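Local coordinates for dihydrodipicolinate reductase N-terminus domain-containing protein (Mycobacterium smegmatis, PDB 6IAQ) that probably uses NADP(H) as cofactor for the asymmetric reductive amination of ketones, acting as a native amine dehydrogenase, at residues 102-114 against 314-328. Numbering follows the deposited sequence.
With NAP (NADP nicotinamide-adenine-dinucleotide phosphate), chain F; EDO (1,2-ethanediol), chain E.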
ATOM      1  N   ASN A 102      16.032 -11.814 -18.662  1.00 30.64           N
ATOM      2  CA  ASN A 102      15.183 -10.929 -17.815  1.00 31.67           C
ATOM      3  C   ASN A 102      16.119 -10.087 -16.943  1.00 32.55           C
ATOM      4  O   ASN A 102      17.161 -10.621 -16.484  1.00 32.03           O
ATOM      5  CB  ASN A 102      14.250 -11.722 -16.911  1.00 31.36           C
ATOM      6  CG  ASN A 102      13.276 -12.603 -17.681  1.00 34.68           C
ATOM      7  OD1 ASN A 102      12.504 -12.106 -18.498  1.00 28.76           O
ATOM      8  ND2 ASN A 102      13.302 -13.900 -17.414  1.00 30.80           N
ATOM      9  N   ALA A 103      15.771  -8.831 -16.701  1.00 31.96           N
ATOM     10  CA  ALA A 103      16.606  -7.933 -15.870  1.00 32.60           C
ATOM     11  C   ALA A 103      15.719  -7.163 -14.888  1.00 31.46           C
ATOM     12  O   ALA A 103      14.726  -6.570 -15.307  1.00 30.98           O
ATOM     13  CB  ALA A 103      17.430  -6.999 -16.733  1.00 34.03           C
ATOM     14  N   VAL A 104      16.092  -7.224 -13.617  1.00 32.02           N
ATOM     15  CA  VAL A 104      15.578  -6.302 -12.568  1.00 32.64           C
ATOM     16  C   VAL A 104      16.761  -5.377 -12.223  1.00 29.30           C
ATOM     17  O   VAL A 104      17.890  -5.881 -12.118  1.00 27.98           O
ATOM     18  CB  VAL A 104      15.007  -7.134 -11.404  1.00 34.95           C
ATOM     19  CG1 VAL A 104      16.075  -7.913 -10.648  1.00 37.25           C
ATOM     20  CG2 VAL A 104      14.171  -6.287 -10.481  1.00 40.17           C
ATOM     21  N   THR A 105      16.535  -4.072 -12.166  1.00 29.02           N
ATOM     22  CA  THR A 105      17.616  -3.077 -11.959  1.00 31.81           C
ATOM     23  C   THR A 105      17.206  -2.015 -10.934  1.00 30.37           C
ATOM     24  O   THR A 105      16.018  -1.636 -10.910  1.00 27.40           O
ATOM     25  CB  THR A 105      18.024  -2.428 -13.282  1.00 28.42           C
ATOM     26  OG1 THR A 105      19.139  -1.562 -13.050  1.00 27.77           O
ATOM     27  CG2 THR A 105      16.922  -1.641 -13.948  1.00 28.57           C
ATOM     28  N   LEU A 106      18.189  -1.500 -10.198  1.00 26.91           N
ATOM     29  CA  LEU A 106      17.998  -0.377  -9.245  1.00 27.97           C
ATOM     30  C   LEU A 106      18.010   0.947  -9.980  1.00 26.11           C
ATOM     31  O   LEU A 106      17.764   1.959  -9.295  1.00 26.80           O
ATOM     32  CB  LEU A 106      19.096  -0.421  -8.178  1.00 23.14           C
ATOM     33  CG  LEU A 106      18.987  -1.588  -7.216  1.00 24.67           C
ATOM     34  CD1 LEU A 106      20.013  -1.451  -6.126  1.00 23.82           C
ATOM     35  CD2 LEU A 106      17.556  -1.751  -6.685  1.00 25.62           C
ATOM     36  N   SER A 107      18.321   0.992 -11.296  1.00 25.19           N
ATOM     37  CA  SER A 107      18.405   2.276 -12.032  1.00 24.98           C
ATOM     38  C   SER A 107      17.169   3.142 -11.716  1.00 29.17           C
ATOM     39  O   SER A 107      16.073   2.741 -12.083  1.00 25.38           O
ATOM     40  CB  SER A 107      18.594   2.074 -13.517  1.00 28.76           C
ATOM     41  OG  SER A 107      19.874   1.502 -13.775  1.00 29.50           O
ATOM     42  N   GLU A 108      17.360   4.313 -11.096  1.00 28.75           N
ATOM     43  CA  GLU A 108      16.246   5.158 -10.591  1.00 27.39           C
ATOM     44  C   GLU A 108      15.400   5.619 -11.782  1.00 31.13           C
ATOM     45  O   GLU A 108      14.176   5.690 -11.659  1.00 29.43           O
ATOM     46  CB  GLU A 108      16.764   6.335  -9.745  1.00 27.36           C
ATOM     47  CG  GLU A 108      17.328   5.898  -8.398  1.00 26.12           C
ATOM     48  CD  GLU A 108      18.806   5.583  -8.356  1.00 29.06           C
ATOM     49  OE1 GLU A 108      19.382   5.306  -9.445  1.00 31.02           O
ATOM     50  OE2 GLU A 108      19.376   5.577  -7.233  1.00 27.75           O
ATOM     51  N   GLU A 109      16.028   5.947 -12.911  1.00 29.91           N
ATOM     52  CA  GLU A 109      15.276   6.424 -14.097  1.00 29.50           C
ATOM     53  C   GLU A 109      14.426   5.277 -14.664  1.00 29.40           C
ATOM     54  O   GLU A 109      13.323   5.551 -15.179  1.00 30.80           O
ATOM     55  CB  GLU A 109      16.205   7.066 -15.131  1.00 31.61           C
ATOM     56  CG  GLU A 109      15.421   7.809 -16.173  1.00 33.04           C
ATOM     57  CD  GLU A 109      16.216   8.383 -17.331  1.00 34.69           C
ATOM     58  OE1 GLU A 109      17.468   8.309 -17.295  1.00 34.36           O
ATOM     59  OE2 GLU A 109      15.571   8.895 -18.262  1.00 36.72           O
ATOM     60  N   MET A 110      14.862   4.021 -14.513  1.00 30.37           N
ATOM     61  CA  MET A 110      14.115   2.863 -15.064  1.00 32.59           C
ATOM     62  C   MET A 110      12.820   2.643 -14.256  1.00 34.87           C
ATOM     63  O   MET A 110      12.001   1.837 -14.689  1.00 33.99           O
ATOM     64  CB  MET A 110      14.963   1.589 -15.049  1.00 34.08           C
ATOM     65  CG  MET A 110      15.799   1.399 -16.311  1.00 37.03           C
ATOM     66  SD  MET A 110      14.748   1.141 -17.788  1.00 34.23           S
ATOM     67  CE  MET A 110      14.089  -0.484 -17.453  1.00 36.27           C
ATOM     68  N   LEU A 111      12.624   3.323 -13.119  1.00 34.91           N
ATOM     69  CA  LEU A 111      11.354   3.191 -12.344  1.00 29.18           C
ATOM     70  C   LEU A 111      10.183   3.467 -13.290  1.00 30.21           C
ATOM     71  O   LEU A 111       9.168   2.688 -13.254  1.00 28.76           O
ATOM     72  CB  LEU A 111      11.355   4.174 -11.168  1.00 30.92           C
ATOM     73  CG  LEU A 111      10.108   4.117 -10.282  1.00 28.20           C
ATOM     74  CD1 LEU A 111      10.099   2.856  -9.445  1.00 28.70           C
ATOM     75  CD2 LEU A 111      10.037   5.376  -9.420  1.00 30.54           C
ATOM     76  N   TYR A 112      10.316   4.518 -14.093  1.00 30.91           N
ATOM     77  CA  TYR A 112       9.308   4.923 -15.092  1.00 35.36           C
ATOM     78  C   TYR A 112       9.997   5.801 -16.128  1.00 33.04           C
ATOM     79  O   TYR A 112      10.027   7.022 -15.985  1.00 30.60           O
ATOM     80  CB  TYR A 112       8.120   5.623 -14.426  1.00 36.99           C
ATOM     81  CG  TYR A 112       6.886   5.602 -15.296  1.00 37.13           C
ATOM     82  CD1 TYR A 112       5.995   4.531 -15.265  1.00 37.54           C
ATOM     83  CD2 TYR A 112       6.659   6.623 -16.207  1.00 41.46           C
ATOM     84  CE1 TYR A 112       4.890   4.496 -16.108  1.00 35.86           C
ATOM     85  CE2 TYR A 112       5.561   6.605 -17.052  1.00 39.11           C
ATOM     86  CZ  TYR A 112       4.684   5.535 -17.003  1.00 39.94           C
ATOM     87  OH  TYR A 112       3.606   5.512 -17.827  1.00 44.77           O
ATOM     88  N   PRO A 113      10.639   5.191 -17.156  1.00 32.18           N
ATOM     89  CA  PRO A 113      11.523   5.936 -18.053  1.00 33.17           C
ATOM     90  C   PRO A 113      10.896   6.506 -19.328  1.00 37.42           C
ATOM     91  O   PRO A 113      11.597   7.233 -20.032  1.00 42.25           O
ATOM     92  CB  PRO A 113      12.523   4.836 -18.416  1.00 32.78           C
ATOM     93  CG  PRO A 113      11.660   3.599 -18.557  1.00 33.86           C
ATOM     94  CD  PRO A 113      10.655   3.744 -17.435  1.00 32.18           C
ATOM     95  N   TRP A 114       9.619   6.209 -19.586  1.00 32.23           N
ATOM     96  CA  TRP A 114       8.958   6.480 -20.887  1.00 36.26           C
ATOM     97  C   TRP A 114       9.030   7.983 -21.240  1.00 36.02           C
ATOM     98  O   TRP A 114       9.211   8.293 -22.437  1.00 42.94           O
ATOM     99  CB  TRP A 114       7.507   6.006 -20.845  1.00 30.11           C
ATOM    100  CG  TRP A 114       7.349   4.547 -20.563  1.00 32.39           C
ATOM    101  CD1 TRP A 114       6.950   4.003 -19.382  1.00 30.40           C
ATOM    102  CD2 TRP A 114       7.597   3.442 -21.456  1.00 35.05           C
ATOM    103  NE1 TRP A 114       6.937   2.635 -19.485  1.00 34.29           N
ATOM    104  CE2 TRP A 114       7.302   2.258 -20.746  1.00 36.92           C
ATOM    105  CE3 TRP A 114       8.009   3.331 -22.785  1.00 32.63           C
ATOM    106  CZ2 TRP A 114       7.420   0.982 -21.310  1.00 38.15           C
ATOM    107  CZ3 TRP A 114       8.122   2.078 -23.348  1.00 35.72           C
ATOM    108  CH2 TRP A 114       7.842   0.905 -22.624  1.00 38.12           C
ATOM    109  N   ILE A 314      11.780 -10.468  -8.130  1.00 28.24           N
ATOM    110  CA  ILE A 314      12.387 -11.361  -9.164  1.00 32.96           C
ATOM    111  C   ILE A 314      11.326 -12.325  -9.705  1.00 35.01           C
ATOM    112  O   ILE A 314      11.212 -12.467 -10.925  1.00 33.44           O
ATOM    113  CB  ILE A 314      13.656 -12.067  -8.648  1.00 30.24           C
ATOM    114  CG1 ILE A 314      14.839 -11.089  -8.599  1.00 29.93           C
ATOM    115  CG2 ILE A 314      13.986 -13.291  -9.501  1.00 32.84           C
ATOM    116  CD1 ILE A 314      15.985 -11.586  -7.773  1.00 31.27           C
ATOM    117  N   PRO A 315      10.507 -13.015  -8.880  1.00 36.93           N
ATOM    118  CA  PRO A 315       9.480 -13.909  -9.433  1.00 41.12           C
ATOM    119  C   PRO A 315       8.465 -13.168 -10.315  1.00 37.86           C
ATOM    120  O   PRO A 315       8.019 -13.745 -11.304  1.00 36.06           O
ATOM    121  CB  PRO A 315       8.784 -14.534  -8.220  1.00 40.41           C
ATOM    122  CG  PRO A 315       9.797 -14.386  -7.097  1.00 41.14           C
ATOM    123  CD  PRO A 315      10.609 -13.142  -7.426  1.00 39.21           C
ATOM    124  N   ASP A 316       8.122 -11.927  -9.944  1.00 35.98           N
ATOM    125  CA  ASP A 316       7.155 -11.090 -10.687  1.00 32.42           C
ATOM    126  C   ASP A 316       7.729 -10.804 -12.055  1.00 35.44           C
ATOM    127  O   ASP A 316       6.978 -10.905 -13.017  1.00 39.47           O
ATOM    128  CB  ASP A 316       6.812  -9.793  -9.954  1.00 37.64           C
ATOM    129  CG  ASP A 316       6.160  -9.992  -8.596  1.00 42.49           C
ATOM    130  OD1 ASP A 316       5.640 -11.125  -8.358  1.00 38.08           O
ATOM    131  OD2 ASP A 316       6.197  -9.032  -7.788  1.00 39.27           O
ATOM    132  N   VAL A 317       9.028 -10.468 -12.129  1.00 35.07           N
ATOM    133  CA  VAL A 317       9.658  -9.987 -13.387  1.00 35.61           C
ATOM    134  C   VAL A 317       9.828 -11.205 -14.307  1.00 33.66           C
ATOM    135  O   VAL A 317       9.530 -11.081 -15.494  1.00 30.61           O
ATOM    136  CB  VAL A 317      10.968  -9.224 -13.093  1.00 37.82           C
ATOM    137  CG1 VAL A 317      11.812  -9.014 -14.334  1.00 35.51           C
ATOM    138  CG2 VAL A 317      10.666  -7.872 -12.438  1.00 37.71           C
ATOM    139  N   ILE A 318      10.190 -12.371 -13.767  1.00 33.51           N
ATOM    140  CA  ILE A 318      10.276 -13.610 -14.595  1.00 37.41           C
ATOM    141  C   ILE A 318       8.895 -13.926 -15.175  1.00 42.61           C
ATOM    142  O   ILE A 318       8.807 -14.124 -16.400  1.00 38.67           O
ATOM    143  CB  ILE A 318      10.884 -14.783 -13.816  1.00 39.96           C
ATOM    144  CG1 ILE A 318      12.360 -14.500 -13.493  1.00 35.75           C
ATOM    145  CG2 ILE A 318      10.704 -16.074 -14.618  1.00 41.07           C
ATOM    146  CD1 ILE A 318      12.938 -15.403 -12.442  1.00 41.69           C
ATOM    147  N   ALA A 319       7.849 -13.904 -14.347  1.00 40.37           N
ATOM    148  CA  ALA A 319       6.459 -14.257 -14.736  1.00 38.88           C
ATOM    149  C   ALA A 319       5.803 -13.178 -15.615  1.00 36.09           C
ATOM    150  O   ALA A 319       4.779 -13.486 -16.232  1.00 39.20           O
ATOM    151  CB  ALA A 319       5.645 -14.500 -13.487  1.00 35.85           C
ATOM    152  N   ALA A 320       6.334 -11.957 -15.699  1.00 33.20           N
ATOM    153  CA  ALA A 320       5.653 -10.806 -16.360  1.00 31.94           C
ATOM    154  C   ALA A 320       5.761 -10.923 -17.873  1.00 35.94           C
ATOM    155  O   ALA A 320       6.634 -11.612 -18.372  1.00 35.08           O
ATOM    156  CB  ALA A 320       6.253  -9.500 -15.912  1.00 33.43           C
ATOM    157  N   PRO A 321       4.921 -10.212 -18.647  1.00 37.41           N
ATOM    158  CA  PRO A 321       5.079 -10.141 -20.099  1.00 39.48           C
ATOM    159  C   PRO A 321       6.423  -9.566 -20.528  1.00 39.84           C
ATOM    160  O   PRO A 321       7.044  -8.804 -19.783  1.00 40.93           O
ATOM    161  CB  PRO A 321       3.980  -9.176 -20.563  1.00 38.35           C
ATOM    162  CG  PRO A 321       2.937  -9.272 -19.461  1.00 39.89           C
ATOM    163  CD  PRO A 321       3.739  -9.469 -18.186  1.00 41.22           C
ATOM    164  N   PRO A 322       6.928  -9.944 -21.730  1.00 35.64           N
ATOM    165  CA  PRO A 322       8.182  -9.389 -22.233  1.00 34.91           C
ATOM    166  C   PRO A 322       8.022  -7.887 -22.485  1.00 34.35           C
ATOM    167  O   PRO A 322       6.898  -7.436 -22.689  1.00 32.26           O
ATOM    168  CB  PRO A 322       8.457 -10.152 -23.538  1.00 38.12           C
ATOM    169  CG  PRO A 322       7.614 -11.430 -23.404  1.00 38.60           C
ATOM    170  CD  PRO A 322       6.397 -11.005 -22.593  1.00 36.30           C
ATOM    171  N   GLY A 323       9.143  -7.167 -22.471  1.00 32.03           N
ATOM    172  CA  GLY A 323       9.182  -5.704 -22.608  1.00 32.68           C
ATOM    173  C   GLY A 323       9.635  -5.031 -21.317  1.00 31.93           C
ATOM    174  O   GLY A 323      10.015  -5.736 -20.363  1.00 31.94           O
ATOM    175  N   ILE A 324       9.671  -3.705 -21.323  1.00 28.44           N
ATOM    176  CA  ILE A 324       9.792  -2.876 -20.097  1.00 30.40           C
ATOM    177  C   ILE A 324       8.460  -2.998 -19.359  1.00 29.09           C
ATOM    178  O   ILE A 324       7.439  -2.560 -19.922  1.00 34.18           O
ATOM    179  CB  ILE A 324      10.131  -1.403 -20.413  1.00 28.78           C
ATOM    180  CG1 ILE A 324      11.531  -1.263 -21.015  1.00 30.61           C
ATOM    181  CG2 ILE A 324       9.995  -0.534 -19.160  1.00 35.32           C
ATOM    182  CD1 ILE A 324      11.850   0.179 -21.379  1.00 28.31           C
ATOM    183  N   VAL A 325       8.470  -3.601 -18.176  1.00 29.35           N
ATOM    184  CA  VAL A 325       7.259  -3.655 -17.306  1.00 28.33           C
ATOM    185  C   VAL A 325       7.561  -2.850 -16.034  1.00 33.03           C
ATOM    186  O   VAL A 325       8.460  -3.246 -15.282  1.00 36.64           O
ATOM    187  CB  VAL A 325       6.842  -5.108 -17.012  1.00 33.18           C
ATOM    188  CG1 VAL A 325       5.584  -5.120 -16.141  1.00 34.05           C
ATOM    189  CG2 VAL A 325       6.585  -5.910 -18.295  1.00 34.71           C
ATOM    190  N   THR A 326       6.857  -1.753 -15.826  1.00 31.71           N
ATOM    191  CA  THR A 326       6.999  -0.854 -14.661  1.00 32.79           C
ATOM    192  C   THR A 326       6.215  -1.408 -13.463  1.00 34.90           C
ATOM    193  O   THR A 326       5.216  -2.120 -13.642  1.00 32.52           O
ATOM    194  CB  THR A 326       6.575   0.568 -15.031  1.00 29.22           C
ATOM    195  OG1 THR A 326       5.239   0.510 -15.540  1.00 30.96           O
ATOM    196  CG2 THR A 326       7.496   1.174 -16.063  1.00 30.07           C
ATOM    197  N   VAL A 327       6.677  -1.080 -12.266  1.00 30.85           N
ATOM    198  CA  VAL A 327       6.234  -1.730 -10.998  1.00 30.46           C
ATOM    199  C   VAL A 327       4.773  -1.389 -10.666  1.00 28.94           C
ATOM    200  O   VAL A 327       4.149  -2.167  -9.959  1.00 32.59           O
ATOM    201  CB  VAL A 327       7.186  -1.345  -9.857  1.00 28.22           C
ATOM    202  CG1 VAL A 327       8.539  -2.031 -10.067  1.00 29.59           C
ATOM    203  CG2 VAL A 327       7.299   0.170  -9.691  1.00 26.83           C
ATOM    204  N   ASP A 328       4.255  -0.271 -11.137  1.00 28.83           N
ATOM    205  CA  ASP A 328       2.818   0.090 -11.013  1.00 35.80           C
ATOM    206  C   ASP A 328       1.937  -0.943 -11.729  1.00 38.32           C
ATOM    207  O   ASP A 328       0.771  -1.052 -11.342  1.00 36.45           O
ATOM    208  CB  ASP A 328       2.554   1.483 -11.583  1.00 39.37           C
ATOM    209  CG  ASP A 328       2.952   1.608 -13.047  1.00 43.03           C
ATOM    210  OD1 ASP A 328       4.147   1.522 -13.342  1.00 38.16           O
ATOM    211  OD2 ASP A 328       2.062   1.792 -13.865  1.00 37.44           O
TER
HETATM  212  PA  NAP F 402      28.371   1.164  -5.884  1.00 26.75           P
HETATM  213  O1A NAP F 402      28.713   0.574  -4.598  1.00 26.25           O
HETATM  214  O2A NAP F 402      29.204   2.290  -6.566  1.00 25.71           O
HETATM  215  O5B NAP F 402      28.232  -0.083  -6.929  1.00 29.38           O
HETATM  216  C5B NAP F 402      28.201   0.093  -8.352  1.00 29.66           C
HETATM  217  C4B NAP F 402      28.790  -1.156  -8.993  1.00 32.85           C
HETATM  218  O4B NAP F 402      28.727  -1.088 -10.416  1.00 33.64           O
HETATM  219  C3B NAP F 402      30.276  -1.432  -8.642  1.00 34.37           C
HETATM  220  O3B NAP F 402      30.291  -2.811  -8.199  1.00 34.47           O
HETATM  221  C2B NAP F 402      31.061  -1.319  -9.946  1.00 38.56           C
HETATM  222  O2B NAP F 402      32.094  -2.317 -10.098  1.00 41.17           O
HETATM  223  C1B NAP F 402      29.968  -1.696 -10.899  1.00 33.78           C
HETATM  224  N9A NAP F 402      30.102  -1.264 -12.289  1.00 37.01           N
HETATM  225  C8A NAP F 402      30.219  -0.019 -12.792  1.00 33.26           C
HETATM  226  N7A NAP F 402      30.219  -0.102 -14.127  1.00 34.98           N
HETATM  227  C5A NAP F 402      30.015  -1.400 -14.458  1.00 37.22           C
HETATM  228  C6A NAP F 402      29.872  -2.212 -15.692  1.00 38.30           C
HETATM  229  N6A NAP F 402      29.941  -1.650 -16.892  1.00 40.84           N
HETATM  230  N1A NAP F 402      29.686  -3.526 -15.574  1.00 37.82           N
HETATM  231  C2A NAP F 402      29.595  -4.162 -14.389  1.00 38.14           C
HETATM  232  N3A NAP F 402      29.708  -3.510 -13.209  1.00 37.50           N
HETATM  233  C4A NAP F 402      29.945  -2.167 -13.240  1.00 34.81           C
HETATM  234  O3  NAP F 402      26.847   1.784  -5.879  1.00 27.67           O
HETATM  235  PN  NAP F 402      25.539   1.104  -5.120  1.00 25.24           P
HETATM  236  O1N NAP F 402      25.234   1.748  -3.803  1.00 27.32           O
HETATM  237  O2N NAP F 402      25.622  -0.382  -5.156  1.00 24.96           O
HETATM  238  O5D NAP F 402      24.539   1.678  -6.228  1.00 24.22           O
HETATM  239  C5D NAP F 402      24.442   1.230  -7.585  1.00 25.52           C
HETATM  240  C4D NAP F 402      23.378   1.921  -8.390  1.00 26.50           C
HETATM  241  O4D NAP F 402      22.080   1.565  -7.809  1.00 27.28           O
HETATM  242  C3D NAP F 402      23.556   3.413  -8.377  1.00 25.18           C
HETATM  243  O3D NAP F 402      23.321   4.003  -9.642  1.00 23.76           O
HETATM  244  C2D NAP F 402      22.491   3.871  -7.371  1.00 25.39           C
HETATM  245  O2D NAP F 402      22.122   5.231  -7.641  1.00 24.89           O
HETATM  246  C1D NAP F 402      21.390   2.793  -7.586  1.00 26.95           C
HETATM  247  N1N NAP F 402      20.520   2.652  -6.405  1.00 23.74           N
HETATM  248  C2N NAP F 402      19.215   2.707  -6.596  1.00 24.60           C
HETATM  249  C3N NAP F 402      18.364   2.641  -5.502  1.00 24.38           C
HETATM  250  C7N NAP F 402      16.861   2.649  -5.677  1.00 26.19           C
HETATM  251  O7N NAP F 402      16.201   2.749  -4.644  1.00 26.83           O
HETATM  252  N7N NAP F 402      16.292   2.513  -6.888  1.00 24.85           N
HETATM  253  C4N NAP F 402      18.908   2.502  -4.225  1.00 22.74           C
HETATM  254  C5N NAP F 402      20.287   2.441  -4.050  1.00 23.77           C
HETATM  255  C6N NAP F 402      21.061   2.515  -5.181  1.00 22.34           C
HETATM  256  P2B NAP F 402      33.354  -2.402  -9.120  1.00 38.72           P
HETATM  257  O1X NAP F 402      32.873  -2.835  -7.765  1.00 35.82           O
HETATM  258  O2X NAP F 402      34.166  -3.581  -9.653  1.00 37.48           O
HETATM  259  O3X NAP F 402      33.904  -0.986  -9.311  1.00 43.32           O
HETATM  260  C1  EDO E 401      18.212   6.305  -3.691  1.00 35.34           C
HETATM  261  O1  EDO E 401      17.828   6.098  -5.020  1.00 36.31           O
HETATM  262  C2  EDO E 401      17.049   6.109  -2.783  1.00 37.27           C
HETATM  263  O2  EDO E 401      16.899   4.745  -2.398  1.00 38.84           O
HETATM  264  O   HOH W   1       9.296   0.072 -12.794  1.00 25.42           O
HETATM  265  O   HOH W   2       5.015   0.843 -18.100  1.00 31.50           O
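Val104 CG1 packs 4.0 Å from Ile314 CG1 where two parts of a Rossmann-type NADP-binding domain meet: its parallel-sheet strand 102-105 with the loop that follows, and the returning segment 314-328, whose short strand 323-324 ends the sheet beyond strand 134-137. Helix 314-319 lies over strand 102-105, running roughly antiparallel to it at 142°, with the axes 8.5 Å apart. Branched aliphatics suit this interface: the other Val104 branch, CG2, meets Val317 CG2. Asn102 ND2 crosses Ile318 CG1 at about a right angle, 4.1 Å away, while the polar ends of the amide are used by Asp76 O and Thr134 N.

A second apolar patch forms round Ile324. Its CG2 branch, anti to the backbone N, lies 3.7 Å from Trp114 CZ2, and CD1 touches Pro113 CG. Met110 brings its CE to the same CG2, and Leu111 CD1 crosses Val327 CG2 at about a right angle. Thr326 suits its place because it has two unlike branches: its methyl CG2 touches both Trp114 NE1 and, at 3.8 Å, Tyr112 CD1, meeting each ring obliquely and leaving the hydroxyl for polar work. Trp114 CD1 sits 3.6 Å above the plane of the Tyr112 ring, near its rim.

The polar links are water-mediated. One bridge runs from Leu111 O through a water to Val327 N, satisfying both backbone groups. On the nicotinamide side, Leu106 O accepts a hydrogen bond from the carboxamide N7N of NADP at 2.9 Å, and Glu108 OE2 accepts one from the ribose O2D; the same loop then packs on 314-328 through residues 110-114. At the far end, a second water accepts from Trp114 NE1 and donates to Thr326 OG1, which in turn donates to the syn side of Asp328 OD1 at 2.7 Å.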